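Local coordinates for protein aminopeptidase C (Lactobacillus rhamnosus, PDB 4K7C) that probably removes amino acids from the N-termini of peptides, as a hexameric cysteine aminopeptidase of the papain-like bleomycin hydrolase type, at residues 261-266 against 292-297; 299-304 against 409-414; 64-69 against 166-171; 94-99 against 160-165; 114-119 against 185-190. All blocks are in the same frame, centred on the assembly; numbering follows the deposited sequence.

Contact 1: 261-266 against 292-297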
# COMPACT_ATOMS: atom_id res chain seq x y z
N GLN A 261 -19.08 35.79 24.92
CA GLN A 261 -18.62 36.91 24.14
C GLN A 261 -17.37 36.50 23.29
O GLN A 261 -16.40 36.00 23.81
CB GLN A 261 -18.29 38.05 25.07
CG GLN A 261 -17.79 39.32 24.41
CD GLN A 261 -18.80 39.89 23.48
OE1 GLN A 261 -19.95 40.19 23.88
NE2 GLN A 261 -18.41 40.13 22.28
N SER A 262 -17.46 36.85 22.03
CA SER A 262 -16.34 36.78 21.11
C SER A 262 -15.41 37.92 21.43
O SER A 262 -15.82 39.07 21.42
CB SER A 262 -16.80 36.82 19.68
OG SER A 262 -15.64 36.86 18.82
N ILE A 263 -14.18 37.57 21.74
CA ILE A 263 -13.10 38.52 22.03
C ILE A 263 -12.06 38.40 20.95
O ILE A 263 -11.69 37.26 20.59
CB ILE A 263 -12.58 38.22 23.43
CG1 ILE A 263 -13.75 38.54 24.42
CG2 ILE A 263 -11.41 39.10 23.76
CD1 ILE A 263 -13.48 38.13 25.80
N ILE A 264 -11.61 39.56 20.43
CA ILE A 264 -10.53 39.55 19.41
C ILE A 264 -9.35 40.30 19.92
O ILE A 264 -9.46 41.05 20.90
CB ILE A 264 -10.99 40.07 18.04
CG1 ILE A 264 -11.43 41.54 18.05
CG2 ILE A 264 -12.04 39.16 17.50
CD1 ILE A 264 -11.77 42.18 16.72
N ASN A 265 -8.18 40.09 19.27
CA ASN A 265 -7.00 40.89 19.51
C ASN A 265 -6.48 41.26 18.13
O ASN A 265 -5.77 40.46 17.49
CB ASN A 265 -5.94 40.13 20.27
CG ASN A 265 -4.69 40.91 20.41
OD1 ASN A 265 -3.62 40.51 19.96
ND2 ASN A 265 -4.80 42.07 21.09
N ALA A 266 -6.89 42.43 17.66
CA ALA A 266 -6.51 42.92 16.38
C ALA A 266 -5.88 44.33 16.62
O ALA A 266 -6.60 45.34 16.78
CB ALA A 266 -7.71 42.95 15.53
N ARG A 292 -20.57 40.01 16.90
CA ARG A 292 -20.04 41.06 17.81
C ARG A 292 -18.70 40.66 18.45
O ARG A 292 -18.63 39.66 19.17
CB ARG A 292 -21.09 41.27 18.94
CG ARG A 292 -22.37 42.01 18.54
CD ARG A 292 -22.20 43.44 18.00
NE ARG A 292 -23.51 44.00 17.68
CZ ARG A 292 -24.16 43.92 16.53
NH1 ARG A 292 -23.62 43.34 15.48
NH2 ARG A 292 -25.39 44.48 16.42
N HIS A 293 -17.61 41.35 18.08
CA HIS A 293 -16.32 41.10 18.61
C HIS A 293 -15.93 42.26 19.53
O HIS A 293 -16.01 43.42 19.12
CB HIS A 293 -15.28 41.05 17.47
CG HIS A 293 -15.46 39.95 16.49
ND1 HIS A 293 -15.51 38.63 16.86
CD2 HIS A 293 -15.46 39.97 15.13
CE1 HIS A 293 -15.64 37.88 15.76
NE2 HIS A 293 -15.63 38.67 14.71
N LEU A 294 -15.45 41.93 20.70
CA LEU A 294 -14.84 42.86 21.66
C LEU A 294 -13.31 42.78 21.52
O LEU A 294 -12.69 41.74 21.85
CB LEU A 294 -15.25 42.49 23.07
CG LEU A 294 -14.68 43.18 24.27
CD1 LEU A 294 -15.10 44.63 24.16
CD2 LEU A 294 -15.15 42.54 25.54
N ASN A 295 -12.71 43.86 21.04
CA ASN A 295 -11.28 43.93 20.89
C ASN A 295 -10.59 44.31 22.17
O ASN A 295 -10.91 45.35 22.76
CB ASN A 295 -10.92 44.96 19.84
CG ASN A 295 -9.55 44.70 19.24
OD1 ASN A 295 -9.03 43.57 19.30
ND2 ASN A 295 -8.95 45.72 18.71
N LEU A 296 -9.65 43.47 22.61
CA LEU A 296 -8.87 43.69 23.81
C LEU A 296 -7.39 43.43 23.54
O LEU A 296 -7.04 42.64 22.64
CB LEU A 296 -9.32 42.73 24.90
CG LEU A 296 -10.79 42.86 25.32
CD1 LEU A 296 -11.07 41.79 26.33
CD2 LEU A 296 -11.05 44.26 25.93
N ASP A 297 -6.56 44.07 24.36
CA ASP A 297 -5.11 43.85 24.34
C ASP A 297 -4.79 42.38 24.66
O ASP A 297 -5.55 41.70 25.34
CB ASP A 297 -4.42 44.75 25.35
CG ASP A 297 -4.68 44.34 26.75
OD1 ASP A 297 -5.80 44.61 27.22
OD2 ASP A 297 -3.79 43.75 27.37
O HOH W 1 -19.99 37.62 20.57
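Strands 260-264 and 293-295 run parallel here, with I263 facing L294 and I264 facing N295. The backbone ladder has three rungs. L294 N gives a nearly straight bond (174°) to S262 O. I264 N donates to L294 O, and L296 N donates to I264 O, nearly along the C=O axis. N295 carries the contact past the end of the ladder. Its CB lies 3.9 Å from CG1 of I264, and its CG lies against the same atom. CG is anti to the backbone N (chi1 -157°), which turns the amide toward the loop after the first strand. OD1 accepts from A266 N at 2.9 Å, in its own carbonyl plane and on a lone pair. ND2 donates to A266 O at 3.1 Å, arriving above that carbonyl plane, and also bonds weakly to K271 O. One side-chain amide thus holds both the N-H and the C=O of A266, which would fix its rotation. N265 replies from the other segment: its ND2 gives L296 O a 2.8 Å bond in the carbonyl plane. S262 OG and H293 ND1 share a 2.6 Å hydrogen bond, at the edge of the imidazole and in its plane. I264 CG2 covers a face of the same ring, 3.9 Å from its centroid, a CH-pi contact. On the face of I263 and L294, I263 CG2 touches L296 CD1 (3.7 Å). Strand 260-264 pairs on its other edge with strand 408-414, antiparallel. The arrangement is a parallel strand pair inside the mixed beta core of the papain-like fold.

Contact 2: 299-304 against 409-414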
# COMPACT_ATOMS: atom_id res chain seq x y z
N ASP A 299 -2.57 40.86 26.61
CA ASP A 299 -2.47 40.37 28.00
C ASP A 299 -3.83 40.03 28.66
O ASP A 299 -3.99 39.01 29.35
CB ASP A 299 -1.71 41.41 28.87
CG ASP A 299 -0.21 41.48 28.51
OD1 ASP A 299 0.36 40.48 28.04
OD2 ASP A 299 0.37 42.53 28.69
N THR A 300 -4.78 40.95 28.47
CA THR A 300 -6.17 40.83 29.02
C THR A 300 -6.87 39.63 28.35
O THR A 300 -7.45 38.77 29.01
CB THR A 300 -6.98 42.10 28.72
OG1 THR A 300 -6.32 43.32 29.21
CG2 THR A 300 -8.38 42.02 29.30
N PHE A 301 -6.67 39.52 27.04
CA PHE A 301 -7.23 38.42 26.22
C PHE A 301 -6.74 37.11 26.82
O PHE A 301 -7.54 36.18 27.09
CB PHE A 301 -6.68 38.69 24.77
CG PHE A 301 -7.11 37.76 23.71
CD1 PHE A 301 -7.97 38.20 22.69
CD2 PHE A 301 -6.48 36.53 23.56
CE1 PHE A 301 -8.29 37.41 21.62
CE2 PHE A 301 -6.83 35.70 22.51
CZ PHE A 301 -7.70 36.13 21.50
N LYS A 302 -5.41 36.99 26.95
CA LYS A 302 -4.84 35.75 27.48
C LYS A 302 -5.25 35.46 28.93
O LYS A 302 -5.49 34.30 29.32
CB LYS A 302 -3.30 35.78 27.37
CG LYS A 302 -2.80 35.48 26.00
CD LYS A 302 -1.38 36.01 25.72
CE LYS A 302 -0.35 35.30 26.53
NZ LYS A 302 1.02 35.84 26.43
N ASP A 303 -5.25 36.49 29.78
CA ASP A 303 -5.70 36.28 31.19
C ASP A 303 -7.10 35.76 31.32
O ASP A 303 -7.34 34.92 32.14
CB ASP A 303 -5.59 37.57 31.97
CG ASP A 303 -4.13 37.94 32.29
OD1 ASP A 303 -3.23 37.06 32.23
OD2 ASP A 303 -3.93 39.11 32.67
N LEU A 304 -8.02 36.22 30.44
CA LEU A 304 -9.37 35.64 30.37
C LEU A 304 -9.42 34.21 29.98
O LEU A 304 -10.11 33.41 30.59
CB LEU A 304 -10.26 36.42 29.39
CG LEU A 304 -10.50 37.91 29.75
CD1 LEU A 304 -11.10 38.64 28.65
CD2 LEU A 304 -11.37 38.07 30.99
N TYR A 409 -6.16 35.21 17.14
CA TYR A 409 -6.93 36.42 16.96
C TYR A 409 -8.26 36.46 17.71
O TYR A 409 -8.76 37.57 17.89
CB TYR A 409 -7.22 36.69 15.52
CG TYR A 409 -5.95 36.82 14.65
CD1 TYR A 409 -5.26 37.98 14.62
CD2 TYR A 409 -5.51 35.77 13.83
CE1 TYR A 409 -4.10 38.16 13.89
CE2 TYR A 409 -4.37 35.96 13.03
CZ TYR A 409 -3.67 37.16 13.06
OH TYR A 409 -2.54 37.34 12.28
N GLN A 410 -8.78 35.31 18.15
CA GLN A 410 -10.09 35.27 18.78
C GLN A 410 -10.19 34.19 19.83
O GLN A 410 -9.64 33.11 19.65
CB GLN A 410 -11.12 34.94 17.74
CG GLN A 410 -11.29 35.89 16.61
CD GLN A 410 -12.44 35.44 15.77
OE1 GLN A 410 -12.84 36.08 14.76
NE2 GLN A 410 -12.96 34.29 16.16
N VAL A 411 -10.87 34.52 20.94
CA VAL A 411 -11.26 33.52 21.94
C VAL A 411 -12.74 33.86 22.31
O VAL A 411 -13.17 35.00 22.12
CB VAL A 411 -10.46 33.53 23.25
CG1 VAL A 411 -9.09 32.87 23.05
CG2 VAL A 411 -10.28 34.93 23.80
N VAL A 412 -13.49 32.83 22.65
CA VAL A 412 -14.84 33.00 23.12
C VAL A 412 -14.84 32.75 24.62
O VAL A 412 -14.50 31.67 25.12
CB VAL A 412 -15.85 32.13 22.38
CG1 VAL A 412 -17.24 32.27 22.96
CG2 VAL A 412 -15.89 32.45 20.92
N ILE A 413 -15.20 33.81 25.38
CA ILE A 413 -15.17 33.79 26.84
C ILE A 413 -16.58 33.99 27.48
O ILE A 413 -17.33 34.81 26.94
CB ILE A 413 -14.21 34.88 27.33
CG1 ILE A 413 -12.75 34.58 26.77
CG2 ILE A 413 -14.18 34.94 28.82
CD1 ILE A 413 -12.12 33.36 27.34
N SER A 414 -16.89 33.25 28.55
CA SER A 414 -18.14 33.52 29.31
C SER A 414 -18.02 34.87 29.97
O SER A 414 -17.02 35.19 30.61
CB SER A 414 -18.54 32.51 30.37
OG SER A 414 -18.38 31.21 29.96
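F301 holds CG anti to its backbone N (chi1 -178°), and this swings the phenyl ring from helix 298-310 toward strand 408-414. V411 has chi1 -77°, which puts CG2 in the crowded position between its backbone N and carbonyl carbon. The two side chains meet tip to tip. CG2 of V411 sits over the centre of one ring face, 3.7 Å from the centroid, a CH-pi contact. CG1 of V411 touches CE2 of F301, also at 3.7 Å. The far end of the ring reaches the strand backbone, with F301 CZ 3.6 Å from Q410 C. One helix turn on, L304 CB lies 4.1 Å from I413 CG1. I413 bends its chain (chi2 -68°), and CD1 comes 3.8 Å from L304 O. I263 and F404 of helix 401-407 also pack on the F301 side chain. An alanine in place of F301 would remove the ring over V411 CG2 and would probably loosen the packing of the helix on the sheet. Y409 and Q410 both face G318 in a classic beta bulge. The contact is a helix packed on a sheet face through bulky apolar side chains, in the beta part of the papain-like fold.

Contact 3: 64-69 against 166-171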
# COMPACT_ATOMS: atom_id res chain seq x y z
N GLN A 64 -13.10 16.51 10.87
CA GLN A 64 -13.89 17.19 9.86
C GLN A 64 -13.65 16.74 8.43
O GLN A 64 -14.43 17.06 7.53
CB GLN A 64 -13.65 18.70 10.01
CG GLN A 64 -12.33 19.19 9.41
CD GLN A 64 -11.99 20.55 9.89
OE1 GLN A 64 -11.90 20.81 11.09
NE2 GLN A 64 -11.91 21.46 8.96
N LYS A 65 -12.59 15.98 8.22
CA LYS A 65 -12.25 15.48 6.90
C LYS A 65 -12.07 16.60 5.89
O LYS A 65 -11.57 17.67 6.27
CB LYS A 65 -13.23 14.37 6.53
CG LYS A 65 -13.09 13.26 7.56
CD LYS A 65 -13.78 11.98 7.12
CE LYS A 65 -13.56 10.85 8.13
NZ LYS A 65 -14.40 9.65 7.81
N GLN A 66 -12.53 16.40 4.66
CA GLN A 66 -12.26 17.34 3.63
C GLN A 66 -13.44 18.31 3.57
O GLN A 66 -14.18 18.43 2.58
CB GLN A 66 -12.00 16.62 2.29
CG GLN A 66 -10.81 15.69 2.37
CD GLN A 66 -10.67 14.88 1.10
OE1 GLN A 66 -11.21 13.78 0.98
NE2 GLN A 66 -9.90 15.38 0.20
N SER A 67 -13.48 19.13 4.61
CA SER A 67 -14.45 20.17 4.67
C SER A 67 -13.85 21.31 5.51
O SER A 67 -12.84 21.13 6.21
CB SER A 67 -15.76 19.67 5.34
OG SER A 67 -15.57 19.52 6.72
N GLY A 68 -14.43 22.50 5.36
CA GLY A 68 -13.97 23.70 6.14
C GLY A 68 -14.87 24.00 7.34
O GLY A 68 -15.20 25.17 7.60
N ARG A 69 -15.15 22.97 8.15
CA ARG A 69 -16.14 23.07 9.19
C ARG A 69 -15.47 23.24 10.55
O ARG A 69 -16.10 23.01 11.56
CB ARG A 69 -17.06 21.82 9.22
CG ARG A 69 -17.92 21.70 8.04
CD ARG A 69 -18.80 20.46 8.06
NE ARG A 69 -17.99 19.23 8.07
CZ ARG A 69 -18.44 18.03 8.35
NH1 ARG A 69 -19.70 17.80 8.75
NH2 ARG A 69 -17.59 17.02 8.29
N SER A 166 -20.74 15.82 3.24
CA SER A 166 -20.45 16.53 4.49
C SER A 166 -18.99 16.39 4.84
O SER A 166 -18.42 17.29 5.42
CB SER A 166 -21.31 16.05 5.68
OG SER A 166 -21.18 14.68 6.02
N SER A 167 -18.40 15.25 4.49
CA SER A 167 -17.02 14.94 4.77
C SER A 167 -16.08 15.21 3.53
O SER A 167 -14.84 15.08 3.61
CB SER A 167 -16.93 13.51 5.34
OG SER A 167 -17.10 13.48 6.78
N LYS A 168 -16.64 15.69 2.41
CA LYS A 168 -15.92 16.07 1.20
C LYS A 168 -16.80 17.04 0.43
O LYS A 168 -17.56 16.62 -0.45
CB LYS A 168 -15.60 14.84 0.38
CG LYS A 168 -14.69 14.96 -0.81
CD LYS A 168 -14.16 13.55 -1.14
CE LYS A 168 -13.53 13.49 -2.52
NZ LYS A 168 -13.02 14.80 -3.01
N SER A 169 -16.78 18.30 0.90
CA SER A 169 -17.79 19.29 0.50
C SER A 169 -17.52 20.03 -0.78
O SER A 169 -18.33 20.89 -1.20
CB SER A 169 -17.93 20.30 1.60
OG SER A 169 -16.66 20.88 1.94
N ASN A 170 -16.38 19.74 -1.42
CA ASN A 170 -16.02 20.52 -2.63
C ASN A 170 -17.09 20.56 -3.71
O ASN A 170 -17.42 21.63 -4.22
CB ASN A 170 -14.66 20.08 -3.19
CG ASN A 170 -13.48 20.54 -2.32
N GLU A 171 -17.67 19.42 -4.06
CA GLU A 171 -18.68 19.36 -5.14
C GLU A 171 -20.00 20.10 -4.74
O GLU A 171 -20.62 20.83 -5.55
CB GLU A 171 -18.97 17.92 -5.55
CG GLU A 171 -17.83 17.02 -6.12
CD GLU A 171 -17.93 15.39 -5.81
OE1 GLU A 171 -19.01 14.67 -6.00
OE2 GLU A 171 -16.84 14.77 -5.40
O HOH W 2 -17.13 10.65 7.36
O HOH W 3 -13.15 12.82 2.80
O HOH W 4 -16.37 14.05 9.35
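Two backbone bonds join the segments directly. Q66 N donates to S167 O at 2.9 Å, and S169 N donates to Q66 O at 3.1 Å. They make a single bridge between Q66 and K168, with Q66 at the centre of an inverse gamma turn. S166 O lies over the centre of one face of the R69 guanidinium, 3.0 Å from R69 CZ, where the N-H groups do not point at it. The edge of the group is used within its own loop. R69 NE donates to S67 OG at 2.8 Å, and NH2 gives Q64 O a longer bond of 3.3 Å. S67 OG donates to that same Q64 O, so the carbonyl has two donors. Q64 NE2 donates to S67 O, while its OE1 is bonded to S386 OG. Water 2 joins K65 NZ to S167 OG, and water 3 joins Q66 OE1 to S167 O. E162 takes a salt bridge from R69 and hydrogen bonds from S166 and S167. The Q64 to C70 spacing matches the oxyanion-hole glutamine and nucleophilic cysteine of papain-family enzymes. The chemistry is mostly polar; F100 adds a cation-pi contact, and the carbonyl above and the carboxylate beyond would probably stabilise the cation.

Contact 4: 94-99 against 160-165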
# COMPACT_ATOMS: atom_id res chain seq x y z
N LEU A 94 -21.55 15.25 18.97
CA LEU A 94 -22.71 15.87 18.35
C LEU A 94 -22.56 15.87 16.85
O LEU A 94 -21.39 15.85 16.34
CB LEU A 94 -22.85 17.30 18.87
CG LEU A 94 -23.09 17.43 20.38
CD1 LEU A 94 -22.73 18.81 21.01
CD2 LEU A 94 -24.52 17.00 20.72
N SER A 95 -23.69 15.98 16.14
CA SER A 95 -23.68 15.96 14.70
C SER A 95 -23.17 17.27 14.10
O SER A 95 -23.85 18.28 14.09
CB SER A 95 -25.08 15.70 14.16
OG SER A 95 -25.17 15.70 12.81
N GLN A 96 -21.98 17.20 13.50
CA GLN A 96 -21.52 18.36 12.69
C GLN A 96 -22.21 18.52 11.35
O GLN A 96 -22.16 19.58 10.81
CB GLN A 96 -19.99 18.27 12.51
CG GLN A 96 -19.27 17.96 13.80
CD GLN A 96 -19.02 16.53 14.04
OE1 GLN A 96 -19.57 15.63 13.38
NE2 GLN A 96 -18.23 16.26 15.12
N ASN A 97 -22.84 17.46 10.82
CA ASN A 97 -23.58 17.53 9.61
C ASN A 97 -24.89 18.37 9.87
O ASN A 97 -25.26 19.13 9.00
CB ASN A 97 -23.91 16.19 9.09
CG ASN A 97 -24.44 16.23 7.68
OD1 ASN A 97 -24.23 17.22 6.93
ND2 ASN A 97 -25.05 15.17 7.26
N TYR A 98 -25.49 18.22 11.04
CA TYR A 98 -26.70 18.95 11.43
C TYR A 98 -26.48 20.45 11.30
O TYR A 98 -27.25 21.12 10.61
CB TYR A 98 -27.21 18.52 12.83
CG TYR A 98 -28.58 19.08 13.18
CD1 TYR A 98 -29.77 18.53 12.69
CD2 TYR A 98 -28.66 20.21 13.96
CE1 TYR A 98 -31.01 19.08 13.03
CE2 TYR A 98 -29.90 20.80 14.24
CZ TYR A 98 -31.05 20.19 13.82
OH TYR A 98 -32.31 20.76 14.17
N THR A 99 -25.38 20.96 11.89
CA THR A 99 -25.08 22.38 11.81
C THR A 99 -24.70 22.76 10.42
O THR A 99 -25.02 23.85 9.96
CB THR A 99 -23.95 22.80 12.80
OG1 THR A 99 -22.91 21.79 12.79
CG2 THR A 99 -24.48 22.92 14.18
N MSE A 160 -27.81 12.23 13.05
CA MSE A 160 -27.60 12.81 11.74
C MSE A 160 -26.12 12.57 11.33
O MSE A 160 -25.27 13.45 11.52
CB MSE A 160 -27.90 14.28 11.56
CG MSE A 160 -28.05 14.47 10.10
SE MSE A 160 -28.61 16.33 9.68
CE MSE A 160 -28.93 16.19 7.77
N PRO A 161 -25.85 11.36 10.87
CA PRO A 161 -24.49 10.98 10.50
C PRO A 161 -23.95 11.75 9.30
O PRO A 161 -24.70 12.40 8.48
CB PRO A 161 -24.62 9.49 10.13
CG PRO A 161 -25.94 9.02 10.55
CD PRO A 161 -26.80 10.27 10.66
N GLU A 162 -22.64 11.66 9.14
CA GLU A 162 -22.00 12.14 7.94
C GLU A 162 -22.50 11.45 6.65
O GLU A 162 -22.89 10.27 6.61
CB GLU A 162 -20.43 12.01 8.04
CG GLU A 162 -19.87 12.78 9.22
CD GLU A 162 -19.83 14.26 8.90
OE1 GLU A 162 -19.24 14.59 7.84
OE2 GLU A 162 -20.39 15.06 9.71
N THR A 163 -22.40 12.20 5.58
CA THR A 163 -22.59 11.73 4.22
C THR A 163 -21.29 11.98 3.40
O THR A 163 -20.29 12.45 3.93
CB THR A 163 -23.72 12.45 3.55
OG1 THR A 163 -23.33 13.81 3.35
CG2 THR A 163 -25.10 12.36 4.38
N TYR A 164 -21.31 11.57 2.16
CA TYR A 164 -20.21 11.85 1.21
C TYR A 164 -19.87 13.30 1.23
O TYR A 164 -18.74 13.63 1.39
CB TYR A 164 -20.51 11.32 -0.21
CG TYR A 164 -19.39 11.52 -1.17
CD1 TYR A 164 -18.57 10.48 -1.57
CD2 TYR A 164 -19.16 12.78 -1.72
CE1 TYR A 164 -17.47 10.74 -2.42
CE2 TYR A 164 -18.15 12.99 -2.62
CZ TYR A 164 -17.34 11.95 -2.97
OH TYR A 164 -16.33 12.17 -3.87
N SER A 165 -20.86 14.19 1.04
CA SER A 165 -20.60 15.59 0.81
C SER A 165 -20.22 16.29 2.12
O SER A 165 -19.53 17.26 2.09
CB SER A 165 -21.80 16.27 0.20
OG SER A 165 -22.05 15.81 -1.07
O HOH W 5 -22.33 14.49 11.58
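The N-terminus of helix 96-117 meets the loop before helix 170-192, and S95 is its N-cap. With OG anti to its backbone N (chi1 179°), S95 does two jobs. OG donates to M160 O at 2.6 Å, in the carbonyl plane and on a lone pair. It also accepts from Y98 N at 3.1 Å, the capping bond. An alanine in place of S95 would lose both bonds and would probably weaken the helix start and its tie to the loop. N97 reaches the next carbonyl, its ND2 donating to P161 O at 3.0 Å from above the carbonyl plane; L219 O takes a bond from the same nitrogen. The selenomethionine M160 extends across Y98 at about a right angle. Its SE lies at the edge of the ring, 3.9 Å from Y98 CD1, a Met-aromatic contact in its selenium form. Water 5 accepts from N97 N and lies within hydrogen-bonding distance of M160 O and E162 OE2. This puts a carboxylate near the positive end of the helix dipole, which would probably favour its charged form. Its other oxygen is held by residues of contact 3. The contact is typical of a capped helix N-terminus held by a neighbouring loop.

Contact 5: 114-119 against 185-190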
# COMPACT_ATOMS: atom_id res chain seq x y z
N ASN A 114 -28.56 39.67 0.62
CA ASN A 114 -27.42 40.57 0.28
C ASN A 114 -27.43 41.04 -1.16
O ASN A 114 -27.11 42.23 -1.44
CB ASN A 114 -26.07 39.96 0.68
CG ASN A 114 -25.78 40.14 2.15
OD1 ASN A 114 -26.29 41.06 2.78
ND2 ASN A 114 -24.93 39.27 2.73
N VAL A 115 -27.81 40.15 -2.07
CA VAL A 115 -27.94 40.48 -3.44
C VAL A 115 -29.08 41.50 -3.66
O VAL A 115 -28.93 42.45 -4.47
CB VAL A 115 -28.28 39.23 -4.31
CG1 VAL A 115 -28.63 39.61 -5.69
CG2 VAL A 115 -27.05 38.30 -4.38
N LEU A 116 -30.21 41.27 -2.99
CA LEU A 116 -31.34 42.22 -3.05
C LEU A 116 -30.89 43.64 -2.55
O LEU A 116 -31.14 44.63 -3.21
CB LEU A 116 -32.54 41.67 -2.29
CG LEU A 116 -33.19 40.56 -3.11
CD1 LEU A 116 -34.26 39.86 -2.30
CD2 LEU A 116 -33.80 41.03 -4.41
N LYS A 117 -30.22 43.68 -1.42
CA LYS A 117 -29.81 44.87 -0.81
C LYS A 117 -28.80 45.65 -1.65
O LYS A 117 -28.77 46.84 -1.56
CB LYS A 117 -29.19 44.62 0.55
CG LYS A 117 -30.21 44.59 1.67
CD LYS A 117 -29.69 43.88 2.91
CE LYS A 117 -28.44 44.54 3.46
NZ LYS A 117 -28.06 43.88 4.75
N THR A 118 -28.05 44.98 -2.51
CA THR A 118 -27.03 45.65 -3.32
C THR A 118 -27.43 45.64 -4.75
O THR A 118 -26.64 45.93 -5.63
CB THR A 118 -25.64 44.94 -3.11
OG1 THR A 118 -25.77 43.57 -3.45
CG2 THR A 118 -25.15 45.12 -1.68
N ALA A 119 -28.68 45.35 -5.04
CA ALA A 119 -29.08 45.14 -6.40
C ALA A 119 -29.11 46.45 -7.23
O ALA A 119 -29.09 46.36 -8.44
CB ALA A 119 -30.43 44.52 -6.47
N VAL A 185 -28.36 36.56 -10.70
CA VAL A 185 -28.73 37.18 -11.97
C VAL A 185 -30.23 37.53 -12.03
O VAL A 185 -30.63 38.65 -12.39
CB VAL A 185 -28.45 36.28 -13.18
CG1 VAL A 185 -28.77 37.03 -14.45
CG2 VAL A 185 -26.97 35.84 -13.26
N THR A 186 -31.04 36.56 -11.65
CA THR A 186 -32.49 36.65 -11.73
C THR A 186 -32.96 37.72 -10.73
O THR A 186 -33.81 38.57 -11.07
CB THR A 186 -33.13 35.30 -11.35
OG1 THR A 186 -32.67 34.27 -12.25
CG2 THR A 186 -34.59 35.36 -11.40
N LEU A 187 -32.40 37.71 -9.55
CA LEU A 187 -32.78 38.67 -8.48
C LEU A 187 -32.45 40.13 -8.86
O LEU A 187 -33.32 41.08 -8.71
CB LEU A 187 -32.20 38.33 -7.12
CG LEU A 187 -32.70 37.07 -6.39
CD1 LEU A 187 -31.85 36.85 -5.13
CD2 LEU A 187 -34.15 37.18 -6.00
N ARG A 188 -31.24 40.36 -9.39
CA ARG A 188 -30.90 41.71 -9.90
C ARG A 188 -31.82 42.17 -11.02
O ARG A 188 -32.20 43.38 -11.09
CB ARG A 188 -29.38 41.84 -10.27
CG ARG A 188 -28.44 41.75 -9.05
CD ARG A 188 -26.93 41.88 -9.38
NE ARG A 188 -26.60 43.11 -10.13
CZ ARG A 188 -26.23 44.25 -9.59
NH1 ARG A 188 -26.07 44.36 -8.29
NH2 ARG A 188 -25.96 45.32 -10.37
N LYS A 189 -32.16 41.25 -11.90
CA LYS A 189 -33.05 41.52 -12.99
C LYS A 189 -34.46 41.95 -12.49
O LYS A 189 -35.00 42.96 -12.91
CB LYS A 189 -33.20 40.31 -13.89
CG LYS A 189 -33.72 40.81 -15.20
CD LYS A 189 -34.39 39.83 -16.10
CE LYS A 189 -34.50 40.55 -17.47
NZ LYS A 189 -35.89 40.42 -17.97
N LEU A 190 -35.02 41.17 -11.59
CA LEU A 190 -36.26 41.52 -10.90
C LEU A 190 -36.21 42.93 -10.30
O LEU A 190 -37.14 43.70 -10.53
CB LEU A 190 -36.60 40.49 -9.79
CG LEU A 190 -37.12 39.15 -10.30
CD1 LEU A 190 -37.04 38.11 -9.22
CD2 LEU A 190 -38.56 39.20 -10.80
O HOH W 6 -26.61 42.58 -6.00
O HOH W 7 -30.41 45.49 -10.42
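Two long helices pack against each other here, far from the centre of the chain and probably outside the papain-like core: the C-terminal end of helix 96-117 lies against helix 170-192. At the start of the second segment, V185 points away from the first and packs on Y357 of a second subunit. L187 points toward the other helix and makes the apolar part of the contact. Its CB is touched by two side chains, V115 CG1 and L116 CD2, each at 4.1 Å. Both cross L187 at about a right angle. M207 of helix 197-219 also packs on L187. R188 follows, with its CG 4.0 Å from V115 CG1. Its chain runs straight at chi2 and then bends at chi3 (55°), which brings the guanidinium over the end of the first helix. T118 is the first residue there to leave helical geometry. R188 NH1 makes a weak, bent bond to T118 O at 3.1 Å. A119 O sits over one face of the guanidinium, offset toward its rim. R188 NH2 has a firmer partner beyond the segments, the carbonyl of Q121. The arginine thus meets carbonyls of the chain just past the helix end. Water 7 links A119 O to the backbone O of R188. Water 6 lies in the guanidinium plane, accepts from R188 NH1 at 3.0 Å and donates to V115 O and T118 OG1.

How the contacts relate
Contacts 1 and 2 are both buried and share one sheet region: strands 260-264 and 408-414 are neighbours, bonded through I263 N to V411 O. Contact 1 is held mainly by hydrogen bonds, contact 2 by apolar packing alone. Contacts 3 and 4 lie across the chain's centre from them and touch each other through E162, which R69 reaches by a salt bridge. Contact 4 is buried; contact 3 is more open and uses more water. Contact 5, about 29 Å from contact 3 between centres, is partly buried. It shares helix 170-192 with contact 3 and helix 96-117 with contact 4, far along both helices, and mixes apolar side chains with waters.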